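1-Cys peroxiredoxin (Vibrio vulnificus MO6-24/O, PDB 5K2I) probably reduces hydrogen peroxide and related peroxides as a single-cysteine peroxiredoxin of the thioredoxin superfamily, with a suggested part in handling nitric oxide. Local coordinates at residues 41-46 with 80-85; 32-37 with 66-71; 37-42 with 120-125. All coordinates share one frame; numbering follows the deposited sequence.

How the contacts relate
Contacts 2 and 3 both use strand 34-40, which has strand 70-75 as its parallel neighbour and strand 120-130 as its antiparallel one; L37 belongs to both. Contact 2 is carried mainly by backbone hydrogen bonds, where a glycine-ended helix and an aspartate side chain lead into buried valines. Contact 3 is buried, and there R121 hydrogen-bonds P41 O while R124 packs flat on its ring. Contact 1 starts from that same P41-G42 corner but is largely aromatic, without a direct hydrogen bond across it. Contacts 1 and 2 are both partly buried, on opposite sides of the chain's centre and about 22 Å apart, centre to centre. Contacts 1 and 3 both touch the second subunit.

Contact 1 of 3, residues 41-46 with 80-85; sequences PGAFTP and FVMKAW
A43 is the first residue of 41-46 to meet the helical residues 80-85, and it lies against W85 with both CA and CB. A43 CA is 3.8 Å from the centroid of the W85 six-membered ring and 17° off the ring normal, a CH-pi contact over the face. The methyl A43 CB sits 3.6 Å from W85 CD2. A43 CB also reaches V81 CG1 at 3.7 Å, while M82 SD, brought back by bends at chi2 and chi3, touches the same methyl. W85 can offer this face because its CG is anti to the backbone N (chi1 -171°).

The backbone of F44 continues over the same side of the indole. F44 N lies 3.2 Å from W85 NE1, but both are donors, so this closeness is packing and not a bond. The F44 ring returns toward the helix although its CB leads away, and W85 CD1 stands 3.6 Å above the phenyl centre. With the phenyl and the indole five-membered ring inclined at 48°, the pair is oblique, neither stacked nor T-shaped.

T45 closes the type II turn from G42: T45 N and T45 OG1 both donate to G42 O, the hydroxyl at 2.7 Å. A water donates to T45 O and weakly accepts from W85 NE1. F145 of the second subunit packs on P41 and T45. The proline and the threonine four residues on match the start of the PxxxTxxC active-site motif of peroxiredoxins, here backed by a helix of the thioredoxin-type fold.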
loop_
_atom_site.group_PDB
_atom_site.type_symbol
_atom_site.label_atom_id
_atom_site.label_comp_id
_atom_site.label_asym_id
_atom_site.label_seq_id
_atom_site.Cartn_x
_atom_site.Cartn_y
_atom_site.Cartn_z
ATOM N N PRO A 41 9.972 -4.104 1.385
ATOM C CA PRO A 41 9.689 -5.498 1.724
ATOM C C PRO A 41 10.361 -6.478 0.783
ATOM O O PRO A 41 10.506 -7.659 1.120
ATOM C CB PRO A 41 8.167 -5.601 1.580
ATOM C CG PRO A 41 7.671 -4.183 1.650
ATOM C CD PRO A 41 8.750 -3.379 0.989
ATOM N N GLY A 42 10.782 -6.004 -0.384
ATOM C CA GLY A 42 11.494 -6.880 -1.293
ATOM C C GLY A 42 11.967 -6.155 -2.530
ATOM O O GLY A 42 11.280 -5.264 -3.048
ATOM N N ALA A 43 13.150 -6.527 -3.002
ATOM C CA ALA A 43 13.588 -6.099 -4.323
ATOM C C ALA A 43 12.528 -6.499 -5.345
ATOM O O ALA A 43 11.913 -7.555 -5.231
ATOM C CB ALA A 43 14.933 -6.721 -4.674
ATOM N N PHE A 44 12.314 -5.626 -6.327
ATOM C CA PHE A 44 11.357 -5.824 -7.429
ATOM C C PHE A 44 9.883 -5.782 -6.996
ATOM O O PHE A 44 8.995 -5.960 -7.838
ATOM C CB PHE A 44 11.629 -7.144 -8.191
ATOM C CG PHE A 44 12.946 -7.177 -8.927
ATOM C CD1 PHE A 44 13.084 -6.560 -10.171
ATOM C CD2 PHE A 44 14.050 -7.822 -8.382
ATOM C CE1 PHE A 44 14.300 -6.603 -10.853
ATOM C CE2 PHE A 44 15.268 -7.869 -9.067
ATOM C CZ PHE A 44 15.389 -7.256 -10.302
ATOM N N THR A 45 9.600 -5.551 -5.720
ATOM C CA THR A 45 8.202 -5.459 -5.288
ATOM C C THR A 45 7.682 -4.033 -5.461
ATOM O O THR A 45 8.453 -3.073 -5.513
ATOM C CB THR A 45 7.987 -5.920 -3.805
ATOM O OG1 THR A 45 8.582 -4.982 -2.897
ATOM C CG2 THR A 45 8.533 -7.316 -3.590
ATOM N N PRO A 46 6.358 -3.881 -5.565
ATOM C CA PRO A 46 5.871 -2.520 -5.787
ATOM C C PRO A 46 5.786 -1.729 -4.489
ATOM O O PRO A 46 5.351 -2.235 -3.446
ATOM C CB PRO A 46 4.497 -2.735 -6.419
ATOM C CG PRO A 46 4.077 -4.092 -5.993
ATOM C CD PRO A 46 5.319 -4.906 -5.755
ATOM N N PHE A 80 22.720 -11.249 -4.489
ATOM C CA PHE A 80 22.594 -11.361 -5.955
ATOM C C PHE A 80 21.325 -10.669 -6.441
ATOM O O PHE A 80 21.348 -9.936 -7.438
ATOM C CB PHE A 80 22.587 -12.825 -6.414
ATOM C CG PHE A 80 23.863 -13.561 -6.107
ATOM C CD1 PHE A 80 25.035 -13.246 -6.763
ATOM C CD2 PHE A 80 23.885 -14.550 -5.136
ATOM C CE1 PHE A 80 26.219 -13.919 -6.471
ATOM C CE2 PHE A 80 25.063 -15.234 -4.835
ATOM C CZ PHE A 80 26.234 -14.906 -5.502
ATOM N N VAL A 81 20.226 -10.885 -5.735
ATOM C CA VAL A 81 18.978 -10.226 -6.103
ATOM C C VAL A 81 19.093 -8.709 -5.933
ATOM O O VAL A 81 18.617 -7.956 -6.777
ATOM C CB VAL A 81 17.804 -10.778 -5.280
ATOM C CG1 VAL A 81 16.543 -9.952 -5.512
ATOM C CG2 VAL A 81 17.552 -12.227 -5.652
ATOM N N MET A 82 19.753 -8.247 -4.868
ATOM C CA MET A 82 19.898 -6.801 -4.677
ATOM C C MET A 82 20.743 -6.149 -5.779
ATOM O O MET A 82 20.423 -5.050 -6.247
ATOM C CB MET A 82 20.492 -6.476 -3.300
ATOM C CG MET A 82 19.559 -6.789 -2.124
ATOM S SD MET A 82 17.986 -5.883 -2.190
ATOM C CE MET A 82 18.517 -4.235 -1.734
ATOM N N LYS A 83 21.812 -6.826 -6.196
ATOM C CA LYS A 83 22.622 -6.337 -7.298
ATOM C C LYS A 83 21.800 -6.260 -8.585
ATOM O O LYS A 83 21.853 -5.260 -9.295
ATOM C CB LYS A 83 23.845 -7.231 -7.492
ATOM C CG LYS A 83 24.752 -6.796 -8.633
ATOM C CD LYS A 83 26.047 -7.597 -8.611
ATOM C CE LYS A 83 27.002 -7.126 -9.695
ATOM N NZ LYS A 83 26.420 -7.391 -11.035
ATOM N N ALA A 84 21.013 -7.298 -8.854
ATOM C CA ALA A 84 20.194 -7.332 -10.060
ATOM C C ALA A 84 19.165 -6.208 -10.043
ATOM O O ALA A 84 18.887 -5.586 -11.064
ATOM C CB ALA A 84 19.514 -8.669 -10.198
ATOM N N TRP A 85 18.611 -5.931 -8.870
ATOM C CA TRP A 85 17.578 -4.910 -8.755
ATOM C C TRP A 85 18.151 -3.517 -8.990
ATOM O O TRP A 85 17.555 -2.695 -9.700
ATOM C CB TRP A 85 16.921 -4.989 -7.379
ATOM C CG TRP A 85 15.704 -4.119 -7.214
ATOM C CD1 TRP A 85 14.720 -3.875 -8.142
ATOM C CD2 TRP A 85 15.341 -3.386 -6.043
ATOM N NE1 TRP A 85 13.770 -3.039 -7.608
ATOM C CE2 TRP A 85 14.128 -2.716 -6.322
ATOM C CE3 TRP A 85 15.930 -3.228 -4.783
ATOM C CZ2 TRP A 85 13.485 -1.896 -5.383
ATOM C CZ3 TRP A 85 15.289 -2.416 -3.846
ATOM C CH2 TRP A 85 14.086 -1.751 -4.158
HETATM O O HOH W 1 10.596 -2.579 -7.282
#

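Contact 2 of 3, residues 32-37 with 66-71; sequences GKKVVL and KGVDLI
K34 and D69 exchange two hydrogen bonds just before the V35-L70 bridge of this parallel strand pair. K34 N donates to the anti lone pair of D69 OD2 at 2.9 Å, nearly straight at 165°. In return D69 N donates to K34 O at 2.8 Å, and L70 N adds a weak, long bond to the same oxygen. Two residues on from K34, V36 N donates to L70 O at 2.9 Å. The bridges V35 with L70 and V36 with I71 are supplemented by CA-H...O contacts, V35 CA lying 3.3 Å from L70 O and I71 CA approaching V36 O.

Apolar contacts divide between the two faces. V36 CG2 meets V68 CG2 at 3.7 Å, the two side chains crossing at about a right angle, and V36 and I71 lie on the face packed by helix 53-65. On the other face V35 CG2 touches L70 CB at 4.1 Å, side by side, with F30 against both residues.

The K34 chain lays K34 CB 3.6 Å from G67 O, then carries NZ away to a salt bridge with D130. G67 itself is the C-prime residue of the Schellman motif ending the preceding helix.

Chemically, a carboxylate takes the place of a main-chain acceptor for K34 N. Its bond ties the turn after helix 53-65 to the start of strand 34-40, within the beta-alpha-beta unit 34-40, 53-65, 70-75.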
loop_
_atom_site.group_PDB
_atom_site.type_symbol
_atom_site.label_atom_id
_atom_site.label_comp_id
_atom_site.label_asym_id
_atom_site.label_seq_id
_atom_site.Cartn_x
_atom_site.Cartn_y
_atom_site.Cartn_z
ATOM N N GLY A 32 31.482 8.043 10.353
ATOM C CA GLY A 32 31.956 9.326 9.856
ATOM C C GLY A 32 31.155 9.895 8.708
ATOM O O GLY A 32 31.595 10.832 8.047
ATOM N N LYS A 33 29.967 9.348 8.476
ATOM C CA LYS A 33 29.136 9.758 7.349
ATOM C C LYS A 33 27.726 10.097 7.783
ATOM O O LYS A 33 27.230 9.581 8.795
ATOM C CB LYS A 33 29.058 8.650 6.288
ATOM C CG LYS A 33 30.371 8.298 5.604
ATOM C CD LYS A 33 30.190 7.073 4.728
ATOM C CE LYS A 33 31.518 6.450 4.348
ATOM N NZ LYS A 33 32.109 7.114 3.172
ATOM N N LYS A 34 27.092 10.980 7.017
ATOM C CA LYS A 34 25.652 11.154 7.052
ATOM C C LYS A 34 25.071 10.253 5.967
ATOM O O LYS A 34 25.378 10.390 4.772
ATOM C CB LYS A 34 25.244 12.602 6.827
ATOM C CG LYS A 34 23.740 12.794 7.000
ATOM C CD LYS A 34 23.294 14.214 6.655
ATOM C CE LYS A 34 23.833 15.251 7.629
ATOM N NZ LYS A 34 23.303 15.064 9.007
ATOM N N VAL A 35 24.259 9.301 6.394
ATOM C CA VAL A 35 23.753 8.251 5.526
ATOM C C VAL A 35 22.242 8.270 5.478
ATOM O O VAL A 35 21.597 8.429 6.505
ATOM C CB VAL A 35 24.225 6.862 6.016
ATOM C CG1 VAL A 35 23.624 5.736 5.184
ATOM C CG2 VAL A 35 25.734 6.788 6.005
ATOM N N VAL A 36 21.686 8.146 4.285
ATOM C CA VAL A 36 20.260 7.907 4.145
ATOM C C VAL A 36 20.077 6.433 3.809
ATOM O O VAL A 36 20.667 5.940 2.856
ATOM C CB VAL A 36 19.631 8.798 3.067
ATOM C CG1 VAL A 36 18.218 8.315 2.735
ATOM C CG2 VAL A 36 19.628 10.241 3.538
ATOM N N LEU A 37 19.314 5.722 4.637
ATOM C CA LEU A 37 19.031 4.304 4.435
ATOM C C LEU A 37 17.540 4.115 4.310
ATOM O O LEU A 37 16.788 4.614 5.148
ATOM C CB LEU A 37 19.566 3.485 5.606
ATOM C CG LEU A 37 19.316 1.976 5.632
ATOM C CD1 LEU A 37 20.112 1.311 4.536
ATOM C CD2 LEU A 37 19.682 1.396 6.994
ATOM N N LYS A 66 22.635 18.510 0.380
ATOM C CA LYS A 66 22.325 18.867 1.760
ATOM C C LYS A 66 23.167 18.069 2.755
ATOM O O LYS A 66 22.841 18.002 3.941
ATOM C CB LYS A 66 20.839 18.672 2.050
ATOM C CG LYS A 66 19.925 19.574 1.240
ATOM C CD LYS A 66 20.042 21.026 1.672
ATOM C CE LYS A 66 19.011 21.898 0.956
ATOM N NZ LYS A 66 18.987 23.292 1.489
ATOM N N GLY A 67 24.233 17.450 2.260
ATOM C CA GLY A 67 25.245 16.870 3.127
ATOM C C GLY A 67 25.228 15.363 3.283
ATOM O O GLY A 67 25.993 14.823 4.084
ATOM N N VAL A 68 24.373 14.675 2.532
ATOM C CA VAL A 68 24.337 13.218 2.609
ATOM C C VAL A 68 25.540 12.630 1.879
ATOM O O VAL A 68 25.808 12.989 0.730
ATOM C CB VAL A 68 23.011 12.668 2.030
ATOM C CG1 VAL A 68 23.035 11.144 1.948
ATOM C CG2 VAL A 68 21.836 13.140 2.883
ATOM N N ASP A 69 26.278 11.744 2.541
ATOM C CA ASP A 69 27.473 11.153 1.949
ATOM C C ASP A 69 27.174 9.882 1.188
ATOM O O ASP A 69 27.882 9.514 0.253
ATOM C CB ASP A 69 28.501 10.834 3.033
ATOM C CG ASP A 69 28.976 12.067 3.764
ATOM O OD1 ASP A 69 29.598 12.932 3.110
ATOM O OD2 ASP A 69 28.736 12.184 4.988
ATOM N N LEU A 70 26.123 9.195 1.611
ATOM C CA LEU A 70 25.844 7.860 1.129
ATOM C C LEU A 70 24.352 7.614 1.206
ATOM O O LEU A 70 23.738 7.909 2.228
ATOM C CB LEU A 70 26.597 6.831 1.966
ATOM C CG LEU A 70 26.445 5.367 1.603
ATOM C CD1 LEU A 70 27.031 5.121 0.220
ATOM C CD2 LEU A 70 27.151 4.513 2.662
ATOM N N ILE A 71 23.774 7.110 0.119
ATOM C CA ILE A 71 22.381 6.670 0.088
ATOM C C ILE A 71 22.377 5.177 -0.135
ATOM O O ILE A 71 23.012 4.705 -1.071
ATOM C CB ILE A 71 21.582 7.340 -1.041
ATOM C CG1 ILE A 71 21.710 8.862 -0.961
ATOM C CG2 ILE A 71 20.113 6.891 -1.008
ATOM C CD1 ILE A 71 21.156 9.580 -2.183
#

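Contact 3 of 3, residues 37-42 with 120-125; sequences LFAVPG and LRSQRY
The backbones of 37-42 and 120-125 run roughly antiparallel, their end-to-end directions 145° apart, and are joined by A39 N donating to Y125 O at 2.9 Å, almost straight at 167°. After that bond the chains stay close, P41 CA and S122 CA being 4.8 Å apart, but direct N-H...O bonding gives way to a water that donates to V40 O and accepts from S122 N.

A39 CB lies over one face of the Y125 ring, 3.6 Å from its centroid. The approach is tight and displaced toward the rim, with A39 CB only 3.3 Å from Y125 CE2. The same methyl touches S122 OG, which is itself turned back to donate to Q123 O at 2.8 Å. S122 O is buried without a hydrogen-bond partner in the model; P41 CA, 3.3 Å away, gives it a CA-H...O contact.

Two arginines address P41 in different ways. R121 bends at chi2 (-65°), bringing its chain round P41 O, and R121 NH1 donates to that oxygen at 2.9 Å, on a lone pair and within the guanidinium plane. R124 uses a face instead: P41 CG stands 3.7 Å above the centre of its guanidinium, so the proline packs on the flat face, making no hydrogen bond with it. The polar edge of R124 is held elsewhere, by T47 OG1, P46 O and a salt bridge to E140, while F145 of the second subunit packs on both P41 and R124.

R124, at the break in strand 120-130, packs on the proline that opens the PxxxTxxC segment, which resembles the arrangement in peroxiredoxin active sites. It is therefore consistent with the family's conserved active-site arginine, and the contact would join that site to the central sheet of the thioredoxin-type fold.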
loop_
_atom_site.group_PDB
_atom_site.type_symbol
_atom_site.label_atom_id
_atom_site.label_comp_id
_atom_site.label_asym_id
_atom_site.label_seq_id
_atom_site.Cartn_x
_atom_site.Cartn_y
_atom_site.Cartn_z
ATOM N N LEU A 37 19.314 5.722 4.637
ATOM C CA LEU A 37 19.031 4.304 4.435
ATOM C C LEU A 37 17.540 4.115 4.310
ATOM O O LEU A 37 16.788 4.614 5.148
ATOM C CB LEU A 37 19.566 3.485 5.606
ATOM C CG LEU A 37 19.316 1.976 5.632
ATOM C CD1 LEU A 37 20.112 1.311 4.536
ATOM C CD2 LEU A 37 19.682 1.396 6.994
ATOM N N PHE A 38 17.095 3.406 3.281
ATOM C CA PHE A 38 15.667 3.121 3.171
ATOM C C PHE A 38 15.456 1.647 2.876
ATOM O O PHE A 38 16.284 0.997 2.225
ATOM C CB PHE A 38 14.981 4.008 2.098
ATOM C CG PHE A 38 15.465 3.765 0.699
ATOM C CD1 PHE A 38 16.597 4.408 0.233
ATOM C CD2 PHE A 38 14.802 2.881 -0.135
ATOM C CE1 PHE A 38 17.059 4.184 -1.052
ATOM C CE2 PHE A 38 15.255 2.648 -1.416
ATOM C CZ PHE A 38 16.384 3.297 -1.875
ATOM N N ALA A 39 14.349 1.124 3.396
ATOM C CA ALA A 39 14.029 -0.289 3.279
ATOM C C ALA A 39 12.723 -0.525 2.546
ATOM O O ALA A 39 11.810 0.313 2.585
ATOM C CB ALA A 39 13.954 -0.923 4.665
ATOM N N VAL A 40 12.644 -1.693 1.914
ATOM C CA VAL A 40 11.452 -2.165 1.223
ATOM C C VAL A 40 11.193 -3.605 1.633
ATOM O O VAL A 40 12.084 -4.261 2.176
ATOM C CB VAL A 40 11.607 -2.078 -0.316
ATOM C CG1 VAL A 40 11.731 -0.620 -0.750
ATOM C CG2 VAL A 40 12.799 -2.930 -0.800
ATOM N N PRO A 41 9.972 -4.104 1.385
ATOM C CA PRO A 41 9.689 -5.498 1.724
ATOM C C PRO A 41 10.361 -6.478 0.783
ATOM O O PRO A 41 10.506 -7.659 1.120
ATOM C CB PRO A 41 8.167 -5.601 1.580
ATOM C CG PRO A 41 7.671 -4.183 1.650
ATOM C CD PRO A 41 8.750 -3.379 0.989
ATOM N N GLY A 42 10.782 -6.004 -0.384
ATOM C CA GLY A 42 11.494 -6.880 -1.293
ATOM C C GLY A 42 11.967 -6.155 -2.530
ATOM O O GLY A 42 11.280 -5.264 -3.048
ATOM N N LEU A 120 9.451 -13.818 6.225
ATOM C CA LEU A 120 9.737 -12.626 7.009
ATOM C C LEU A 120 10.497 -11.607 6.163
ATOM O O LEU A 120 11.532 -11.938 5.578
ATOM C CB LEU A 120 10.538 -12.990 8.258
ATOM C CG LEU A 120 10.501 -11.981 9.402
ATOM C CD1 LEU A 120 9.121 -11.955 10.065
ATOM C CD2 LEU A 120 11.593 -12.308 10.417
ATOM N N ARG A 121 9.973 -10.386 6.086
ATOM C CA ARG A 121 10.604 -9.313 5.314
ATOM C C ARG A 121 10.708 -8.054 6.168
ATOM O O ARG A 121 10.346 -8.066 7.346
ATOM C CB ARG A 121 9.790 -9.026 4.047
ATOM C CG ARG A 121 9.646 -10.224 3.113
ATOM C CD ARG A 121 11.001 -10.628 2.537
ATOM N NE ARG A 121 10.886 -11.661 1.505
ATOM C CZ ARG A 121 10.881 -11.429 0.190
ATOM N NH1 ARG A 121 10.968 -10.186 -0.273
ATOM N NH2 ARG A 121 10.803 -12.450 -0.668
ATOM N N SER A 122 11.167 -6.958 5.575
ATOM C CA SER A 122 11.240 -5.685 6.275
ATOM C C SER A 122 9.997 -4.847 6.037
ATOM O O SER A 122 9.418 -4.874 4.949
ATOM C CB SER A 122 12.456 -4.887 5.807
ATOM O OG SER A 122 12.585 -3.679 6.539
ATOM N N GLN A 123 9.603 -4.086 7.048
ATOM C CA GLN A 123 8.682 -2.969 6.852
ATOM C C GLN A 123 9.365 -1.909 5.999
ATOM O O GLN A 123 10.604 -1.870 5.925
ATOM C CB GLN A 123 8.259 -2.375 8.195
ATOM C CG GLN A 123 7.443 -3.343 9.053
ATOM C CD GLN A 123 7.211 -2.807 10.461
ATOM O OE1 GLN A 123 7.470 -3.498 11.458
ATOM N NE2 GLN A 123 6.732 -1.578 10.550
ATOM N N ARG A 124 8.565 -1.026 5.411
ATOM C CA ARG A 124 9.087 0.159 4.735
ATOM C C ARG A 124 9.452 1.226 5.749
ATOM O O ARG A 124 8.639 1.582 6.593
ATOM C CB ARG A 124 8.052 0.721 3.760
ATOM C CG ARG A 124 7.736 -0.212 2.617
ATOM C CD ARG A 124 6.768 0.422 1.619
ATOM N NE ARG A 124 6.395 -0.531 0.578
ATOM C CZ ARG A 124 5.393 -1.395 0.697
ATOM N NH1 ARG A 124 4.665 -1.419 1.805
ATOM N NH2 ARG A 124 5.119 -2.243 -0.287
ATOM N N TYR A 125 10.682 1.729 5.674
ATOM C CA TYR A 125 11.103 2.827 6.518
ATOM C C TYR A 125 12.251 3.571 5.852
ATOM O O TYR A 125 12.877 3.064 4.908
ATOM C CB TYR A 125 11.524 2.329 7.924
ATOM C CG TYR A 125 12.762 1.433 7.926
ATOM C CD1 TYR A 125 14.039 1.977 7.829
ATOM C CD2 TYR A 125 12.648 0.049 7.995
ATOM C CE1 TYR A 125 15.164 1.170 7.805
ATOM C CE2 TYR A 125 13.773 -0.769 7.985
ATOM C CZ TYR A 125 15.023 -0.197 7.878
ATOM O OH TYR A 125 16.135 -1.012 7.845
HETATM O O HOH W 2 12.501 -6.836 2.999
#